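Local coordinates for protein pyruvate kinase 1 (Trypanosoma brucei brucei, PDB 4KCV) that catalyses the transfer of a phosphoryl group from phosphoenolpyruvate to ADP, giving pyruvate and ATP, the closing step of glycolysis, at residues V478-D483 with N491-I496; V261-L266 with V293-Q298. All coordinates share one frame; numbering follows the deposited sequence.

Contact 1: V478-D483 with N491-I496; sequences VVVHAD and NQTRLI. With FDP (2,6-di-O-phosphono-beta-D-fructofuranose), chain F.
Val479 and Arg494 form a hydrogen-bonded pair in the antiparallel beta hairpin at the edge of the C-terminal alpha/beta domain, each N-H answered by the other's carbonyl. Next along, His481 N reaches Gln492 O at 3.2 Å, and the return bond from Gln492 N is weak. Side chains on the Val479, His481, Gln492 and Arg494 face carry the polar work. Arg494, its chain bent at chi3 (-73°), gives NH2 to His481 NE2 at 2.9 Å, in the ring plane although the ring and guanidinium planes lie 67° apart. Histidine suits the place because ND1 can donate while NE2 accepts: ND1 is spent on Ala482 O. Water 1 lies over the ring face, donates to Val479 O and Gln492 OE1 and accepts from Arg494 NE. Arg494 NH1 completes a salt bridge with Asp483 of a second subunit. Ala482 N makes a weak bond to O3 of fructose 2,6-bisphosphate, the allosteric activator of trypanosomatid pyruvate kinases. Asp483 OD1 takes the backbone N-H groups of Ser485 and Val486. Asn491 binds Asp483 twice: OD1 takes the backbone N at 2.9 Å, and ND2 points almost straight (177°) at Asp483 OD2, meeting it from above the carboxylate plane at 3.0 Å.

Contact 2: V261-L266 with V293-Q298; sequences VARGDL and VICATQ. With MG (magnesium ion), chain C; AKG (2-oxoglutaric acid), chain E.
Arg263 and Thr297 meet where the sixth and seventh parallel strands of the TIM barrel end at the active site. Backbone pairing joins the strands: Val261 N gives a straight 2.8 Å bond to Ile294 O, whereas the return from Ala296 N to Val261 O is weak. Among side-chain bonds, Arg263 folds at chi3 (-55°) and brings NE 2.9 Å from Ala296 O, approaching above the carbonyl plane, while NH2 reaches Thr297 O, also at 2.9 Å. Arginine suits the spot because one flat group serves two successive carbonyls and still uses NH2 for a salt bridge with Asp316; Cys295 SG packs over one guanidinium face, toward its rim. Nonpolar contact is light: Val261 CG2 meets Val293 CG2 at 4.2 Å, and Thr297 CG2 presses on Gly264 CA at 3.5 Å, a closeness that glycine permits. Ligand bonds converge on 2-oxoglutarate, whose O1 takes Gly264 N and, at a distance too short to be trusted in detail, Thr297 OG1; O2 takes Asp265 N. Asp265 OD2, Glu241, water 2 and the ligand's O2 and O5 bind the magnesium ion. Arg311 of a third subunit bonds to the carbonyls of Arg263 and Gly264. Outward, Val261, Arg263 and Cys295 pack on helix 275-289; Ile294 and Ala296 touch strand 327-330.

Reading from the N terminus, the chain first completes contact 2, which closes a connection of 26 residues, 18 of them helical, between segments 261-266 and 293-298; with helix 275-289 it forms one of the right-handed beta-alpha-beta crossovers of the barrel. The chain then finishes the barrel with strand 327-330 and enters the alpha/beta domain, where contact 1 closes a loop of only seven residues without helix or strand. The two contacts follow in series and neither nest nor cross. The centres of contact 1 and contact 2 lie about 37 Å apart, and their nearest atoms about 21 Å. Contact 2 ties neighbouring strands at the magnesium site, contact 1 the last two strands beside the bisphosphate.

Contact 1: V478-D483 with N491-I496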
ATOM      1  N   VAL A 478       3.744   4.546  28.261  1.00 17.58           N
ATOM      2  CA  VAL A 478       2.330   4.605  27.854  1.00 14.89           C
ATOM      3  C   VAL A 478       1.484   3.780  28.845  1.00 15.18           C
ATOM      4  O   VAL A 478       1.755   2.611  29.068  1.00 14.62           O
ATOM      5  CB  VAL A 478       2.118   4.070  26.411  1.00 15.23           C
ATOM      6  CG1 VAL A 478       0.619   4.110  26.030  1.00 14.13           C
ATOM      7  CG2 VAL A 478       2.950   4.871  25.394  1.00 13.88           C
ATOM      8  N   VAL A 479       0.520   4.416  29.502  1.00 15.77           N
ATOM      9  CA  VAL A 479      -0.142   3.805  30.661  1.00 15.53           C
ATOM     10  C   VAL A 479      -1.656   3.675  30.413  1.00 16.83           C
ATOM     11  O   VAL A 479      -2.341   4.667  30.102  1.00 17.10           O
ATOM     12  CB  VAL A 479       0.071   4.645  31.935  1.00 15.80           C
ATOM     13  CG1 VAL A 479      -0.593   3.956  33.124  1.00 15.16           C
ATOM     14  CG2 VAL A 479       1.570   4.887  32.193  1.00 14.29           C
ATOM     15  N   VAL A 480      -2.168   2.460  30.565  1.00 15.81           N
ATOM     16  CA  VAL A 480      -3.538   2.137  30.166  1.00 16.02           C
ATOM     17  C   VAL A 480      -4.318   1.620  31.384  1.00 15.35           C
ATOM     18  O   VAL A 480      -3.894   0.682  32.040  1.00 15.87           O
ATOM     19  CB  VAL A 480      -3.544   1.045  29.065  1.00 15.51           C
ATOM     20  CG1 VAL A 480      -4.975   0.611  28.723  1.00 15.61           C
ATOM     21  CG2 VAL A 480      -2.783   1.520  27.815  1.00 15.06           C
ATOM     22  N   HIS A 481      -5.434   2.261  31.704  1.00 16.50           N
ATOM     23  CA  HIS A 481      -6.379   1.728  32.703  1.00 17.55           C
ATOM     24  C   HIS A 481      -7.685   2.481  32.571  1.00 18.43           C
ATOM     25  O   HIS A 481      -7.992   3.000  31.486  1.00 18.24           O
ATOM     26  CB  HIS A 481      -5.796   1.789  34.140  1.00 17.22           C
ATOM     27  CG  HIS A 481      -5.244   3.169  34.541  1.00 17.32           C
ATOM     28  ND1 HIS A 481      -6.052   4.238  34.806  1.00 18.23           N
ATOM     29  CD2 HIS A 481      -3.935   3.612  34.751  1.00 16.90           C
ATOM     30  CE1 HIS A 481      -5.295   5.299  35.174  1.00 17.32           C
ATOM     31  NE2 HIS A 481      -4.005   4.924  35.148  1.00 17.76           N
ATOM     32  N   ALA A 482      -8.521   2.464  33.607  1.00 17.42           N
ATOM     33  CA  ALA A 482      -9.802   3.185  33.523  1.00 18.65           C
ATOM     34  C   ALA A 482      -9.664   4.577  34.126  1.00 19.38           C
ATOM     35  O   ALA A 482      -8.742   4.821  34.908  1.00 18.28           O
ATOM     36  CB  ALA A 482     -10.906   2.419  34.237  1.00 18.03           C
ATOM     37  N   ASP A 483     -10.610   5.466  33.814  1.00 19.37           N
ATOM     38  CA  ASP A 483     -10.731   6.712  34.576  1.00 21.22           C
ATOM     39  C   ASP A 483     -11.369   6.435  35.970  1.00 23.48           C
ATOM     40  O   ASP A 483     -11.484   5.271  36.388  1.00 21.49           O
ATOM     41  CB  ASP A 483     -11.456   7.803  33.774  1.00 19.23           C
ATOM     42  CG  ASP A 483     -12.918   7.456  33.468  1.00 21.79           C
ATOM     43  OD1 ASP A 483     -13.506   6.620  34.186  1.00 22.13           O
ATOM     44  OD2 ASP A 483     -13.479   8.022  32.487  1.00 21.46           O
ATOM     45  N   ASN A 491     -10.723   2.484  29.735  1.00 15.32           N
ATOM     46  CA  ASN A 491     -11.214   3.444  28.757  1.00 15.91           C
ATOM     47  C   ASN A 491     -10.252   4.612  28.581  1.00 15.94           C
ATOM     48  O   ASN A 491     -10.615   5.620  27.977  1.00 16.54           O
ATOM     49  CB  ASN A 491     -12.600   3.979  29.163  1.00 15.83           C
ATOM     50  CG  ASN A 491     -12.530   4.961  30.340  1.00 16.38           C
ATOM     51  OD1 ASN A 491     -11.771   4.751  31.307  1.00 15.58           O
ATOM     52  ND2 ASN A 491     -13.342   6.035  30.277  1.00 15.06           N
ATOM     53  N   GLN A 492      -9.020   4.458  29.063  1.00 14.98           N
ATOM     54  CA  GLN A 492      -8.115   5.608  29.217  1.00 15.62           C
ATOM     55  C   GLN A 492      -6.652   5.238  28.881  1.00 16.07           C
ATOM     56  O   GLN A 492      -6.180   4.163  29.253  1.00 16.36           O
ATOM     57  CB  GLN A 492      -8.195   6.166  30.655  1.00 14.94           C
ATOM     58  CG  GLN A 492      -7.283   7.365  30.883  1.00 14.93           C
ATOM     59  CD  GLN A 492      -7.315   7.874  32.313  1.00 15.94           C
ATOM     60  OE1 GLN A 492      -6.444   7.545  33.123  1.00 17.07           O
ATOM     61  NE2 GLN A 492      -8.310   8.671  32.627  1.00 14.62           N
ATOM     62  N   THR A 493      -5.956   6.131  28.174  1.00 16.61           N
ATOM     63  CA  THR A 493      -4.512   6.003  27.907  1.00 17.63           C
ATOM     64  C   THR A 493      -3.865   7.304  28.273  1.00 17.74           C
ATOM     65  O   THR A 493      -4.385   8.370  27.921  1.00 17.21           O
ATOM     66  CB  THR A 493      -4.208   5.796  26.399  1.00 20.20           C
ATOM     67  OG1 THR A 493      -4.961   4.691  25.895  1.00 23.94           O
ATOM     68  CG2 THR A 493      -2.705   5.547  26.165  1.00 18.16           C
ATOM     69  N   ARG A 494      -2.730   7.228  28.975  1.00 16.42           N
ATOM     70  CA  ARG A 494      -1.962   8.421  29.311  1.00 17.37           C
ATOM     71  C   ARG A 494      -0.517   8.245  28.882  1.00 17.02           C
ATOM     72  O   ARG A 494       0.042   7.145  28.989  1.00 17.87           O
ATOM     73  CB  ARG A 494      -1.995   8.697  30.827  1.00 18.27           C
ATOM     74  CG  ARG A 494      -3.373   8.959  31.412  1.00 18.72           C
ATOM     75  CD  ARG A 494      -3.240   9.337  32.883  1.00 18.20           C
ATOM     76  NE  ARG A 494      -2.905   8.189  33.710  1.00 17.78           N
ATOM     77  CZ  ARG A 494      -2.352   8.272  34.921  1.00 20.73           C
ATOM     78  NH1 ARG A 494      -1.890   9.442  35.375  1.00 20.08           N
ATOM     79  NH2 ARG A 494      -2.209   7.178  35.660  1.00 18.30           N
ATOM     80  N   LEU A 495       0.124   9.335  28.492  1.00 16.10           N
ATOM     81  CA  LEU A 495       1.575   9.311  28.327  1.00 17.18           C
ATOM     82  C   LEU A 495       2.226  10.007  29.503  1.00 18.55           C
ATOM     83  O   LEU A 495       1.902  11.176  29.819  1.00 19.10           O
ATOM     84  CB  LEU A 495       1.992   9.963  27.009  1.00 16.90           C
ATOM     85  CG  LEU A 495       1.981   9.023  25.789  1.00 18.33           C
ATOM     86  CD1 LEU A 495       0.580   8.453  25.497  1.00 16.28           C
ATOM     87  CD2 LEU A 495       2.507   9.783  24.588  1.00 18.21           C
ATOM     88  N   ILE A 496       3.077   9.268  30.200  1.00 20.43           N
ATOM     89  CA  ILE A 496       3.658   9.723  31.453  1.00 22.20           C
ATOM     90  C   ILE A 496       5.186   9.644  31.422  1.00 22.42           C
ATOM     91  O   ILE A 496       5.750   8.649  30.994  1.00 21.48           O
ATOM     92  CB  ILE A 496       3.109   8.889  32.623  1.00 25.64           C
ATOM     93  CG1 ILE A 496       1.647   9.273  32.863  1.00 27.28           C
ATOM     94  CG2 ILE A 496       3.912   9.140  33.886  1.00 26.60           C
ATOM     95  CD1 ILE A 496       0.904   8.303  33.747  1.00 33.28           C
TER
HETATM   96  P1  FDP F1004      -9.841  -1.616  38.075  1.00 20.61           P
HETATM   97  O1P FDP F1004      -9.150  -0.307  38.175  1.00 17.18           O
HETATM   98  O2P FDP F1004      -9.080  -2.732  38.917  1.00 17.72           O
HETATM   99  O3P FDP F1004     -11.306  -1.573  38.550  1.00 20.75           O
HETATM  100  O1  FDP F1004     -12.627  -1.589  36.316  1.00 22.09           O
HETATM  101  C1  FDP F1004     -11.652  -0.723  35.693  1.00 17.16           C
HETATM  102  C2  FDP F1004     -10.398  -1.528  35.384  1.00 16.74           C
HETATM  103  O2  FDP F1004      -9.879  -2.216  36.531  1.00 19.10           O
HETATM  104  C3  FDP F1004      -9.314  -0.704  34.688  1.00 16.84           C
HETATM  105  O3  FDP F1004      -8.651   0.157  35.617  1.00 18.26           O
HETATM  106  C4  FDP F1004      -8.385  -1.835  34.269  1.00 16.11           C
HETATM  107  O4  FDP F1004      -7.478  -1.427  33.248  1.00 13.13           O
HETATM  108  C5  FDP F1004      -9.394  -2.811  33.691  1.00 16.74           C
HETATM  109  O5  FDP F1004     -10.691  -2.536  34.418  1.00 16.37           O
HETATM  110  C6  FDP F1004      -8.932  -4.228  33.913  1.00 16.28           C
HETATM  111  O6  FDP F1004      -9.824  -5.113  33.217  1.00 18.96           O
HETATM  112  P2  FDP F1004      -9.320  -6.583  32.883  1.00 20.10           P
HETATM  113  O4P FDP F1004      -8.084  -6.611  31.994  1.00 17.88           O
HETATM  114  O5P FDP F1004      -9.072  -7.205  34.281  1.00 16.79           O
HETATM  115  O6P FDP F1004     -10.508  -7.340  32.199  1.00 19.56           O
HETATM  116  O   HOH W   1      -4.161   5.651  32.148  1.00 14.09           O

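Contact 2: V261-L266 with V293-Q298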
ATOM      1  N   VAL A 261       0.200 -25.396  18.218  1.00 14.85           N
ATOM      2  CA  VAL A 261       0.398 -26.072  16.942  1.00 14.75           C
ATOM      3  C   VAL A 261       1.237 -27.290  17.224  1.00 15.16           C
ATOM      4  O   VAL A 261       2.456 -27.175  17.381  1.00 15.28           O
ATOM      5  CB  VAL A 261       1.144 -25.175  15.927  1.00 15.75           C
ATOM      6  CG1 VAL A 261       1.400 -25.938  14.640  1.00 15.31           C
ATOM      7  CG2 VAL A 261       0.357 -23.898  15.651  1.00 15.75           C
ATOM      8  N   ALA A 262       0.571 -28.415  17.460  1.00 14.66           N
ATOM      9  CA  ALA A 262       1.230 -29.598  17.999  1.00 15.37           C
ATOM     10  C   ALA A 262       1.810 -30.404  16.845  1.00 15.37           C
ATOM     11  O   ALA A 262       1.192 -31.350  16.366  1.00 15.91           O
ATOM     12  CB  ALA A 262       0.215 -30.441  18.789  1.00 15.66           C
ATOM     13  N   ARG A 263       2.983 -30.010  16.381  1.00 16.20           N
ATOM     14  CA  ARG A 263       3.462 -30.405  15.029  1.00 17.12           C
ATOM     15  C   ARG A 263       3.842 -31.882  14.911  1.00 17.38           C
ATOM     16  O   ARG A 263       3.876 -32.437  13.821  1.00 18.98           O
ATOM     17  CB  ARG A 263       4.647 -29.528  14.623  1.00 15.82           C
ATOM     18  CG  ARG A 263       4.297 -28.058  14.532  1.00 14.92           C
ATOM     19  CD  ARG A 263       5.460 -27.264  13.958  1.00 15.48           C
ATOM     20  NE  ARG A 263       6.684 -27.467  14.722  1.00 15.07           N
ATOM     21  CZ  ARG A 263       7.843 -26.888  14.437  1.00 15.12           C
ATOM     22  NH1 ARG A 263       7.944 -26.044  13.415  1.00 14.35           N
ATOM     23  NH2 ARG A 263       8.921 -27.190  15.148  1.00 16.30           N
ATOM     24  N   GLY A 264       4.178 -32.499  16.031  1.00 18.38           N
ATOM     25  CA  GLY A 264       4.634 -33.880  16.020  1.00 19.27           C
ATOM     26  C   GLY A 264       3.517 -34.802  15.586  1.00 19.97           C
ATOM     27  O   GLY A 264       3.594 -35.429  14.520  1.00 19.64           O
ATOM     28  N   ASP A 265       2.407 -34.747  16.314  1.00 20.44           N
ATOM     29  CA  ASP A 265       1.208 -35.490  15.935  1.00 21.14           C
ATOM     30  C   ASP A 265       0.571 -35.007  14.617  1.00 21.04           C
ATOM     31  O   ASP A 265       0.224 -35.822  13.754  1.00 19.18           O
ATOM     32  CB  ASP A 265       0.209 -35.490  17.086  1.00 26.39           C
ATOM     33  CG  ASP A 265       0.612 -36.476  18.207  1.00 31.08           C
ATOM     34  OD1 ASP A 265       1.134 -37.560  17.888  1.00 40.82           O
ATOM     35  OD2 ASP A 265       0.480 -36.142  19.390  1.00 33.46           O
ATOM     36  N   LEU A 266       0.611 -33.697  14.380  1.00 19.02           N
ATOM     37  CA  LEU A 266       0.033 -33.146  13.160  1.00 19.50           C
ATOM     38  C   LEU A 266       0.732 -33.692  11.916  1.00 19.69           C
ATOM     39  O   LEU A 266       0.076 -34.041  10.932  1.00 20.17           O
ATOM     40  CB  LEU A 266       0.115 -31.619  13.176  1.00 20.62           C
ATOM     41  CG  LEU A 266      -0.654 -30.841  12.103  1.00 21.18           C
ATOM     42  CD1 LEU A 266      -2.137 -31.160  12.209  1.00 18.68           C
ATOM     43  CD2 LEU A 266      -0.410 -29.346  12.313  1.00 22.02           C
ATOM     44  N   VAL A 293      -0.635 -18.207  21.069  1.00 13.67           N
ATOM     45  CA  VAL A 293      -0.372 -19.380  20.283  1.00 13.22           C
ATOM     46  C   VAL A 293       1.020 -19.919  20.550  1.00 13.32           C
ATOM     47  O   VAL A 293       1.970 -19.142  20.715  1.00 13.71           O
ATOM     48  CB  VAL A 293      -0.647 -19.147  18.777  1.00 13.01           C
ATOM     49  CG1 VAL A 293       0.256 -18.061  18.207  1.00 12.16           C
ATOM     50  CG2 VAL A 293      -0.508 -20.464  17.986  1.00 12.76           C
ATOM     51  N   ILE A 294       1.114 -21.242  20.715  1.00 13.55           N
ATOM     52  CA  ILE A 294       2.385 -21.913  21.022  1.00 13.26           C
ATOM     53  C   ILE A 294       2.814 -22.768  19.849  1.00 14.53           C
ATOM     54  O   ILE A 294       2.011 -23.561  19.324  1.00 15.16           O
ATOM     55  CB  ILE A 294       2.239 -22.838  22.256  1.00 13.81           C
ATOM     56  CG1 ILE A 294       1.663 -22.040  23.448  1.00 13.43           C
ATOM     57  CG2 ILE A 294       3.588 -23.481  22.595  1.00 13.04           C
ATOM     58  CD1 ILE A 294       1.321 -22.875  24.661  1.00 14.52           C
ATOM     59  N   CYS A 295       4.051 -22.595  19.395  1.00 14.11           N
ATOM     60  CA  CYS A 295       4.616 -23.528  18.428  1.00 14.99           C
ATOM     61  C   CYS A 295       5.446 -24.605  19.168  1.00 15.17           C
ATOM     62  O   CYS A 295       6.203 -24.287  20.073  1.00 14.61           O
ATOM     63  CB  CYS A 295       5.480 -22.785  17.388  1.00 15.54           C
ATOM     64  SG  CYS A 295       6.193 -23.881  16.094  1.00 19.40           S
ATOM     65  N   ALA A 296       5.237 -25.868  18.816  1.00 15.31           N
ATOM     66  CA  ALA A 296       5.794 -27.007  19.578  1.00 16.32           C
ATOM     67  C   ALA A 296       6.464 -28.046  18.657  1.00 16.17           C
ATOM     68  O   ALA A 296       6.081 -28.203  17.484  1.00 14.38           O
ATOM     69  CB  ALA A 296       4.693 -27.687  20.402  1.00 15.59           C
ATOM     70  N   THR A 297       7.430 -28.761  19.220  1.00 16.68           N
ATOM     71  CA  THR A 297       7.853 -30.097  18.769  1.00 17.34           C
ATOM     72  C   THR A 297       9.142 -30.075  17.948  1.00 17.31           C
ATOM     73  O   THR A 297       9.160 -29.575  16.826  1.00 15.79           O
ATOM     74  CB  THR A 297       6.755 -30.860  18.013  1.00 18.73           C
ATOM     75  OG1 THR A 297       5.601 -30.955  18.851  1.00 22.81           O
ATOM     76  CG2 THR A 297       7.241 -32.299  17.668  1.00 18.78           C
ATOM     77  N   GLN A 298      10.209 -30.624  18.533  1.00 17.32           N
ATOM     78  CA  GLN A 298      11.502 -30.827  17.853  1.00 18.11           C
ATOM     79  C   GLN A 298      12.169 -29.531  17.401  1.00 18.67           C
ATOM     80  O   GLN A 298      13.039 -29.542  16.515  1.00 20.72           O
ATOM     81  CB  GLN A 298      11.375 -31.791  16.672  1.00 19.58           C
ATOM     82  CG  GLN A 298      10.939 -33.227  17.044  1.00 18.36           C
ATOM     83  CD  GLN A 298      10.799 -34.114  15.803  1.00 18.50           C
ATOM     84  OE1 GLN A 298      10.287 -33.681  14.776  1.00 17.76           O
ATOM     85  NE2 GLN A 298      11.369 -35.307  15.861  1.00 19.12           N
TER
HETATM   86 MG    MG C1001       0.602 -34.812  20.451  1.00 53.46          MG
HETATM   87  C1  AKG E1003       2.731 -33.035  19.458  1.00 38.84           C
HETATM   88  O1  AKG E1003       3.576 -32.323  18.885  1.00 34.17           O
HETATM   89  O2  AKG E1003       2.162 -33.946  18.813  1.00 42.93           O
HETATM   90  C2  AKG E1003       2.340 -32.763  20.938  1.00 51.48           C
HETATM   91  O5  AKG E1003       1.535 -33.486  21.554  1.00 52.71           O
HETATM   92  C3  AKG E1003       3.161 -31.681  21.658  1.00 48.97           C
HETATM   93  C4  AKG E1003       4.140 -32.369  22.627  1.00 53.20           C
HETATM   94  C5  AKG E1003       5.332 -32.945  21.846  1.00 56.82           C
HETATM   95  O3  AKG E1003       5.102 -33.862  21.027  1.00 63.02           O
HETATM   96  O4  AKG E1003       6.450 -32.472  22.105  1.00 55.01           O
HETATM   97  O   HOH W   2      -1.218 -35.470  21.863  1.00 22.65           O